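Putative aldolase (Bacteroides vulgatus ATCC 8482, PDB 3DXI) is a putative aldolase with a TIM-barrel fold, related to HMGL-like proteins, its precise function not being established. Local coordinates at residues P110-K124 against F146-D158. Sequence-based numbering, arbitrary orientation.
Sequences PQNIDRAIVLAKAIK and FLSKLKAIDKIAD
Ile-117 points its CD1 methyl between Ala-152 and Ile-153: Ile-117 CD1 lies 3.7 Å from Ala-152 CB and 3.9 Å from Ile-153 CG2, and the small Ala-152 suits a place where the isoleucine methyl comes up against its CB. One turn on, Ala-120 lets the backbones draw close, and its CB meets Ile-156 CG2 at 3.5 Å, tighter than usual van der Waals contact. Towards the start of helix 113-124, the CB of Ile-113 sits at the edge of the Phe-146 ring, while Pro-110 CB makes an off-centre CH-pi contact 4.2 Å from the ring centroid.

Lysines finish both ends. Lys-149, extended beyond CG, lays its CD against Ile-113 CG2 and carries NZ to a long salt bridge with Asp-114 OD2 (4.0 Å); a water accepts from this NZ and donates to Pro-110 O. Lys-124 bends at chi2 (67°) and chi4 (-53°), which brings NZ to Ile-156 O in a weak hydrogen bond of 3.3 Å. Its salt bridge to Asp-158 OD2 is also long (NZ to OD2 3.8 Å); the same oxygen accepts a hydrogen bond from Val-130 N, which probably fixes the carboxylate.

Behind this layer, Ala-120 and Ile-153 both rest on Phe-132, so helix 113-124 and the connection between strands 129-134 and 159-163 pack on the same barrel strand, 129-134. The direct polar links at the ends are long or weak, consistent with a contact held mainly by apolar packing.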
# COMPACT_ATOMS: atom_id res chain seq x y z
N PRO A 110 3.25 17.93 19.78
CA PRO A 110 2.08 18.28 20.60
C PRO A 110 2.40 18.79 22.01
O PRO A 110 1.63 19.55 22.60
CB PRO A 110 1.25 16.99 20.60
CG PRO A 110 2.26 15.92 20.34
CD PRO A 110 3.14 16.55 19.28
N GLN A 111 3.54 18.36 22.54
CA GLN A 111 4.00 18.76 23.86
C GLN A 111 4.30 20.27 23.92
O GLN A 111 4.20 20.89 24.98
CB GLN A 111 5.27 17.97 24.19
CG GLN A 111 6.09 18.50 25.36
CD GLN A 111 5.86 17.73 26.64
OE1 GLN A 111 5.85 16.50 26.64
NE2 GLN A 111 5.69 18.46 27.73
N ASN A 112 4.65 20.84 22.77
CA ASN A 112 4.99 22.26 22.65
C ASN A 112 3.95 23.09 21.89
O ASN A 112 4.28 24.14 21.34
CB ASN A 112 6.33 22.39 21.94
CG ASN A 112 7.41 21.56 22.59
OD1 ASN A 112 8.15 20.84 21.91
ND2 ASN A 112 7.52 21.65 23.91
N ILE A 113 2.70 22.64 21.87
CA ILE A 113 1.66 23.36 21.15
C ILE A 113 1.50 24.82 21.60
O ILE A 113 1.39 25.71 20.76
CB ILE A 113 0.29 22.61 21.27
CG1 ILE A 113 -0.71 23.18 20.27
CG2 ILE A 113 -0.24 22.70 22.69
CD1 ILE A 113 -0.31 22.95 18.82
N ASP A 114 1.51 25.07 22.91
CA ASP A 114 1.36 26.43 23.41
C ASP A 114 2.50 27.35 22.96
O ASP A 114 2.27 28.51 22.64
CB ASP A 114 1.25 26.46 24.94
CG ASP A 114 -0.10 25.96 25.44
OD1 ASP A 114 -1.13 26.25 24.81
OD2 ASP A 114 -0.13 25.28 26.49
N ARG A 115 3.72 26.83 22.94
CA ARG A 115 4.87 27.62 22.52
C ARG A 115 4.77 27.88 21.02
O ARG A 115 5.14 28.95 20.53
CB ARG A 115 6.17 26.88 22.84
CG ARG A 115 7.42 27.73 22.74
CD ARG A 115 8.62 26.88 22.36
NE ARG A 115 8.87 25.81 23.32
CZ ARG A 115 9.44 24.65 23.01
NH1 ARG A 115 9.81 24.39 21.76
NH2 ARG A 115 9.65 23.75 23.95
N ALA A 116 4.25 26.90 20.29
CA ALA A 116 4.08 27.02 18.85
C ALA A 116 3.03 28.08 18.51
O ALA A 116 3.14 28.76 17.48
CB ALA A 116 3.69 25.67 18.24
N ILE A 117 2.02 28.22 19.36
CA ILE A 117 0.97 29.21 19.14
C ILE A 117 1.54 30.63 19.22
O ILE A 117 1.09 31.53 18.50
CB ILE A 117 -0.18 29.05 20.17
CG1 ILE A 117 -0.91 27.73 19.92
CG2 ILE A 117 -1.15 30.24 20.07
CD1 ILE A 117 -1.98 27.39 20.94
N VAL A 118 2.52 30.81 20.09
CA VAL A 118 3.19 32.10 20.25
C VAL A 118 3.92 32.41 18.95
O VAL A 118 3.89 33.53 18.44
CB VAL A 118 4.22 32.05 21.40
CG1 VAL A 118 5.05 33.33 21.41
CG2 VAL A 118 3.50 31.85 22.74
N LEU A 119 4.60 31.40 18.41
CA LEU A 119 5.35 31.54 17.17
C LEU A 119 4.38 31.85 16.03
O LEU A 119 4.57 32.81 15.28
CB LEU A 119 6.10 30.24 16.89
CG LEU A 119 7.17 30.22 15.79
CD1 LEU A 119 8.29 31.19 16.15
CD2 LEU A 119 7.71 28.81 15.63
N ALA A 120 3.33 31.03 15.93
CA ALA A 120 2.32 31.20 14.88
C ALA A 120 1.74 32.60 14.87
O ALA A 120 1.62 33.22 13.82
CB ALA A 120 1.20 30.19 15.08
N LYS A 121 1.39 33.10 16.05
CA LYS A 121 0.83 34.44 16.19
C LYS A 121 1.76 35.47 15.57
O LYS A 121 1.31 36.36 14.84
CB LYS A 121 0.61 34.75 17.67
CG LYS A 121 -0.37 35.88 17.94
CD LYS A 121 -0.86 35.81 19.38
CE LYS A 121 -2.05 36.74 19.60
NZ LYS A 121 -2.71 36.46 20.91
N ALA A 122 3.06 35.36 15.85
CA ALA A 122 4.04 36.29 15.30
C ALA A 122 4.15 36.16 13.77
O ALA A 122 4.27 37.16 13.06
CB ALA A 122 5.41 36.04 15.94
N ILE A 123 4.11 34.93 13.27
CA ILE A 123 4.20 34.71 11.82
C ILE A 123 2.99 35.32 11.12
O ILE A 123 3.10 35.83 10.00
CB ILE A 123 4.26 33.19 11.50
CG1 ILE A 123 5.56 32.58 12.03
CG2 ILE A 123 4.16 32.98 10.00
CD1 ILE A 123 5.66 31.08 11.84
N LYS A 124 1.84 35.28 11.78
CA LYS A 124 0.62 35.81 11.20
C LYS A 124 0.67 37.33 11.00
O LYS A 124 0.08 37.85 10.06
CB LYS A 124 -0.58 35.44 12.07
CG LYS A 124 -1.86 35.31 11.28
CD LYS A 124 -1.78 34.11 10.34
CE LYS A 124 -2.91 34.13 9.33
NZ LYS A 124 -4.22 34.24 10.03
N PHE A 146 -5.07 18.27 25.67
CA PHE A 146 -4.43 18.68 24.42
C PHE A 146 -5.45 19.25 23.43
O PHE A 146 -5.30 20.37 22.95
CB PHE A 146 -3.69 17.52 23.75
CG PHE A 146 -3.20 17.86 22.37
CD1 PHE A 146 -2.20 18.82 22.19
CD2 PHE A 146 -3.77 17.27 21.25
CE1 PHE A 146 -1.79 19.19 20.92
CE2 PHE A 146 -3.37 17.64 19.97
CZ PHE A 146 -2.38 18.61 19.81
N LEU A 147 -6.48 18.47 23.12
CA LEU A 147 -7.51 18.91 22.19
C LEU A 147 -8.12 20.25 22.61
O LEU A 147 -8.47 21.06 21.77
CB LEU A 147 -8.60 17.86 22.08
CG LEU A 147 -8.12 16.52 21.51
CD1 LEU A 147 -9.23 15.49 21.63
CD2 LEU A 147 -7.71 16.72 20.05
N SER A 148 -8.23 20.46 23.92
CA SER A 148 -8.81 21.70 24.44
C SER A 148 -7.90 22.90 24.18
O SER A 148 -8.34 24.04 24.27
CB SER A 148 -9.07 21.56 25.94
OG SER A 148 -9.95 20.48 26.20
N LYS A 149 -6.64 22.63 23.87
CA LYS A 149 -5.69 23.69 23.60
C LYS A 149 -5.75 24.16 22.16
O LYS A 149 -5.03 25.09 21.77
CB LYS A 149 -4.26 23.22 23.91
CG LYS A 149 -4.04 22.84 25.37
CD LYS A 149 -2.62 22.35 25.61
CE LYS A 149 -2.42 21.98 27.07
NZ LYS A 149 -1.03 21.52 27.37
N LEU A 150 -6.59 23.52 21.35
CA LEU A 150 -6.69 23.87 19.95
C LEU A 150 -7.59 25.08 19.68
O LEU A 150 -7.48 25.70 18.62
CB LEU A 150 -7.17 22.67 19.13
CG LEU A 150 -6.29 21.42 19.18
CD1 LEU A 150 -6.82 20.40 18.19
CD2 LEU A 150 -4.84 21.77 18.86
N LYS A 151 -8.47 25.42 20.61
CA LYS A 151 -9.33 26.57 20.39
C LYS A 151 -8.49 27.84 20.24
O LYS A 151 -8.90 28.79 19.57
CB LYS A 151 -10.33 26.75 21.53
CG LYS A 151 -11.23 27.96 21.31
CD LYS A 151 -12.33 28.08 22.35
CE LYS A 151 -13.16 29.34 22.13
NZ LYS A 151 -14.30 29.43 23.08
N ALA A 152 -7.32 27.86 20.87
CA ALA A 152 -6.44 29.02 20.82
C ALA A 152 -5.85 29.31 19.43
O ALA A 152 -5.26 30.37 19.21
CB ALA A 152 -5.31 28.86 21.84
N ILE A 153 -6.01 28.38 18.49
CA ILE A 153 -5.47 28.58 17.15
C ILE A 153 -6.51 29.05 16.14
O ILE A 153 -6.18 29.33 14.99
CB ILE A 153 -4.83 27.27 16.61
CG1 ILE A 153 -5.91 26.29 16.16
CG2 ILE A 153 -3.99 26.63 17.69
CD1 ILE A 153 -5.35 25.06 15.43
N ASP A 154 -7.76 29.16 16.57
CA ASP A 154 -8.85 29.59 15.69
C ASP A 154 -8.63 30.85 14.86
O ASP A 154 -9.08 30.91 13.71
CB ASP A 154 -10.15 29.74 16.49
CG ASP A 154 -10.80 28.41 16.81
OD1 ASP A 154 -10.49 27.41 16.11
OD2 ASP A 154 -11.62 28.36 17.74
N LYS A 155 -7.95 31.85 15.41
CA LYS A 155 -7.71 33.08 14.67
C LYS A 155 -6.34 33.14 13.99
O LYS A 155 -6.05 34.08 13.26
CB LYS A 155 -7.86 34.30 15.59
CG LYS A 155 -9.26 34.89 15.64
CD LYS A 155 -10.28 33.87 16.11
CE LYS A 155 -11.69 34.46 16.12
NZ LYS A 155 -12.69 33.46 16.58
N ILE A 156 -5.51 32.12 14.23
CA ILE A 156 -4.17 32.09 13.65
C ILE A 156 -3.97 31.05 12.55
O ILE A 156 -3.55 31.37 11.44
CB ILE A 156 -3.09 31.82 14.72
CG1 ILE A 156 -3.10 32.93 15.77
CG2 ILE A 156 -1.72 31.75 14.06
CD1 ILE A 156 -4.09 32.72 16.88
N ALA A 157 -4.27 29.80 12.87
CA ALA A 157 -4.09 28.71 11.91
C ALA A 157 -4.92 28.83 10.63
O ALA A 157 -6.08 29.23 10.66
CB ALA A 157 -4.39 27.38 12.59
N ASP A 158 -4.28 28.49 9.51
CA ASP A 158 -4.92 28.48 8.21
C ASP A 158 -5.01 27.01 7.83
O ASP A 158 -5.69 26.62 6.88
CB ASP A 158 -4.08 29.23 7.19
CG ASP A 158 -4.15 30.72 7.38
OD1 ASP A 158 -5.20 31.30 7.03
OD2 ASP A 158 -3.18 31.31 7.90
O HOH W 1 0.56 20.22 24.96